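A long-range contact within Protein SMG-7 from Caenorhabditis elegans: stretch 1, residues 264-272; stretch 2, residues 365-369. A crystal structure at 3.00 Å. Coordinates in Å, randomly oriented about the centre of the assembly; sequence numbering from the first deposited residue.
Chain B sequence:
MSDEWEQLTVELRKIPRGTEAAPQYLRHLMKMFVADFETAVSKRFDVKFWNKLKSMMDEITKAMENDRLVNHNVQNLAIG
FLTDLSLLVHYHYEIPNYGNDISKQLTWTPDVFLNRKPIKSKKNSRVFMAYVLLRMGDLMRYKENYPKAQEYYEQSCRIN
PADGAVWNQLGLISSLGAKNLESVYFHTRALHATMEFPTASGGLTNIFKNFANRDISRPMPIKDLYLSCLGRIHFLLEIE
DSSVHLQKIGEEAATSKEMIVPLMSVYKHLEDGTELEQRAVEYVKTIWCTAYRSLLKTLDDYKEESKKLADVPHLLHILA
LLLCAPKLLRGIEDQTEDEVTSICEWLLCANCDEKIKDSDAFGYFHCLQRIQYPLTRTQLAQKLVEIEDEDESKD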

# COMPACT_ATOMS: atom_id res chain seq x y z
N MET B 264 -5.40 19.96 30.74
CA MET B 264 -6.82 20.24 30.50
C MET B 264 -7.70 19.15 31.09
O MET B 264 -8.68 19.43 31.77
CB MET B 264 -7.11 20.35 29.00
CG MET B 264 -6.50 21.56 28.33
SD MET B 264 -7.11 21.78 26.64
CE MET B 264 -8.88 21.82 26.92
N SER B 265 -7.34 17.90 30.81
CA SER B 265 -8.10 16.74 31.26
C SER B 265 -8.20 16.69 32.78
O SER B 265 -9.29 16.53 33.33
CB SER B 265 -7.46 15.45 30.74
OG SER B 265 -8.19 14.31 31.15
N VAL B 266 -7.06 16.82 33.44
CA VAL B 266 -7.01 16.82 34.90
C VAL B 266 -7.80 18.01 35.46
O VAL B 266 -8.47 17.89 36.48
CB VAL B 266 -5.56 16.84 35.41
CG1 VAL B 266 -5.52 16.92 36.93
CG2 VAL B 266 -4.81 15.61 34.92
N TYR B 267 -7.73 19.14 34.76
CA TYR B 267 -8.47 20.33 35.17
C TYR B 267 -9.98 20.14 35.09
O TYR B 267 -10.71 20.45 36.03
CB TYR B 267 -8.06 21.55 34.33
CG TYR B 267 -8.97 22.74 34.52
CD1 TYR B 267 -8.91 23.51 35.68
CD2 TYR B 267 -9.90 23.09 33.55
CE1 TYR B 267 -9.74 24.60 35.86
CE2 TYR B 267 -10.74 24.18 33.72
CZ TYR B 267 -10.65 24.93 34.88
OH TYR B 267 -11.48 26.01 35.05
N LYS B 268 -10.45 19.63 33.95
CA LYS B 268 -11.88 19.41 33.73
C LYS B 268 -12.47 18.44 34.74
O LYS B 268 -13.57 18.66 35.25
CB LYS B 268 -12.14 18.91 32.31
CG LYS B 268 -13.60 18.65 32.01
CD LYS B 268 -13.80 18.03 30.63
CE LYS B 268 -15.28 17.78 30.36
NZ LYS B 268 -15.51 17.13 29.04
N HIS B 269 -11.73 17.37 35.03
CA HIS B 269 -12.15 16.39 36.03
C HIS B 269 -12.20 17.03 37.42
O HIS B 269 -13.19 16.90 38.14
CB HIS B 269 -11.19 15.20 36.04
CG HIS B 269 -11.47 14.21 37.13
ND1 HIS B 269 -12.65 13.50 37.21
CD2 HIS B 269 -10.72 13.80 38.18
CE1 HIS B 269 -12.62 12.71 38.27
NE2 HIS B 269 -11.46 12.87 38.87
N LEU B 270 -11.13 17.74 37.77
CA LEU B 270 -11.04 18.41 39.06
C LEU B 270 -12.05 19.54 39.20
O LEU B 270 -12.47 19.87 40.31
CB LEU B 270 -9.63 18.98 39.26
CG LEU B 270 -8.68 18.26 40.21
CD1 LEU B 270 -7.27 18.73 39.95
CD2 LEU B 270 -9.07 18.53 41.65
N GLU B 271 -12.42 20.12 38.06
CA GLU B 271 -13.28 21.30 38.03
C GLU B 271 -14.54 21.15 38.88
O GLU B 271 -15.59 20.74 38.38
CB GLU B 271 -13.65 21.67 36.60
CG GLU B 271 -14.30 23.03 36.46
CD GLU B 271 -14.32 23.52 35.03
OE1 GLU B 271 -14.10 22.70 34.12
OE2 GLU B 271 -14.54 24.73 34.82
N ASP B 272 -14.40 21.46 40.16
CA ASP B 272 -15.51 21.41 41.10
C ASP B 272 -15.19 22.25 42.33
O ASP B 272 -14.65 23.35 42.21
CB ASP B 272 -15.79 19.96 41.52
N PHE B 365 -10.72 15.99 19.50
CA PHE B 365 -10.43 16.07 20.92
C PHE B 365 -11.58 16.85 21.55
O PHE B 365 -11.85 17.98 21.16
CB PHE B 365 -9.10 16.80 21.14
CG PHE B 365 -8.63 16.80 22.56
CD1 PHE B 365 -8.32 15.62 23.20
CD2 PHE B 365 -8.47 18.00 23.25
CE1 PHE B 365 -7.87 15.62 24.51
CE2 PHE B 365 -8.02 18.00 24.55
CZ PHE B 365 -7.72 16.81 25.18
N HIS B 366 -12.27 16.23 22.51
CA HIS B 366 -13.50 16.82 23.04
C HIS B 366 -13.44 17.16 24.52
O HIS B 366 -14.47 17.39 25.15
CB HIS B 366 -14.69 15.91 22.74
CG HIS B 366 -15.08 15.88 21.30
ND1 HIS B 366 -16.19 16.54 20.82
CD2 HIS B 366 -14.50 15.29 20.22
CE1 HIS B 366 -16.28 16.36 19.51
NE2 HIS B 366 -15.27 15.60 19.13
N CYS B 367 -12.23 17.20 25.08
CA CYS B 367 -12.05 17.66 26.45
C CYS B 367 -12.13 19.18 26.50
O CYS B 367 -11.22 19.86 26.03
CB CYS B 367 -10.70 17.22 27.00
SG CYS B 367 -10.26 18.00 28.58
N LEU B 368 -13.22 19.70 27.06
CA LEU B 368 -13.34 21.13 27.36
C LEU B 368 -13.07 21.99 26.13
O LEU B 368 -12.25 22.90 26.17
CB LEU B 368 -12.36 21.49 28.48
CG LEU B 368 -12.56 22.75 29.32
CD1 LEU B 368 -13.81 22.65 30.18
CD2 LEU B 368 -11.33 23.00 30.17
N GLN B 369 -13.76 21.69 25.03
CA GLN B 369 -13.46 22.33 23.76
C GLN B 369 -14.18 23.66 23.56
O GLN B 369 -13.67 24.72 23.93
CB GLN B 369 -13.74 21.39 22.58
CG GLN B 369 -13.16 21.87 21.27
CD GLN B 369 -13.14 20.79 20.21
OE1 GLN B 369 -12.09 20.44 19.68
NE2 GLN B 369 -14.32 20.24 19.90

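This contact sets one face of a helix against a short irregular segment from much later in the chain. Residues 264-270 are helical; residues 365-369 form no regular helix or strand. The closest residues in sequence that touch are 97 positions apart. The buried surface is modest, 378 Å² summed over both sides, and no hydrogen bond crosses between the stretches. Shape and apolar packing carry the contact.

The helix keeps its backbone polar groups largely to itself. Lys268 N donates to Met264 O at 2.8 Å, and His269 N donates to Ser265 O at 3.1 Å. Met264 and Lys268, one turn apart, both direct their CA-to-CB bonds toward the segment. Val266 points away and takes no part.

Two side chains of the segment fill the space along this face. Cys367 and Leu368 both point toward the helix. Cys367 is the smaller bump. Cys367 SG lies 3.7 Å from Ser265 CA, so the sulfur sits against the helix backbone. The CA-to-CB bond of Ser265 points sideways, and its OG is hydrogen-bonded elsewhere in the structure. The flanks of the sulfur site come from the neighbours: Met264 CB is 4.0 Å from Cys367 SG, and Lys268 CD is 4.1 Å from Cys367 SG. The backbones come fairly near here, with Ser265 CA and Cys367 CA 6.3 Å apart.

Leu368 is the larger bump and has the most area covered of any residue in the contact. Its side chain is held among several helix residues. Leu368 CD2 meets the edge of the Tyr267 ring, near the ring plane, at 3.7 Å from Tyr267 CD2. The CA-to-CB bond of Tyr267 points sideways, but the end of its side chain comes nearer to the segment. Leu368 CD1 reaches in another direction and lies 4.0 Å from Glu271 OE1. Nearer the backbone, Leu368 CB is 4.3 Å from Lys268 CD.

Met264 is the bump on the helix side. Its side chain has rotamers m, t and p, and its methyl end fits against the segment backbone. Met264 CE is 3.2 Å from Cys367 O, a close approach, and 3.6 Å from Leu368 O. Met264 CE also packs 3.8 Å from Leu368 CB. Farther back, Met264 SD lies at the edge of the Phe365 ring, near its plane, 4.4 Å from Phe365 CE2. Met264 thus touches three residues of the segment.

Lys268 closes the exposed side. All four chi angles are t, so the chain is fully extended and its methylenes run beside Cys367 and Leu368. At its tip, Lys268 NZ is 4.0 Å from His366 O and 4.0 Å from Leu368 N. These distances are too long for hydrogen bonds. Its methylenes pack beside the segment, while NZ comes near the backbone without hydrogen bonding to it.

Glu271 is the first residue to leave helical phi/psi. Gln369 points away from the helix and is not covered by it.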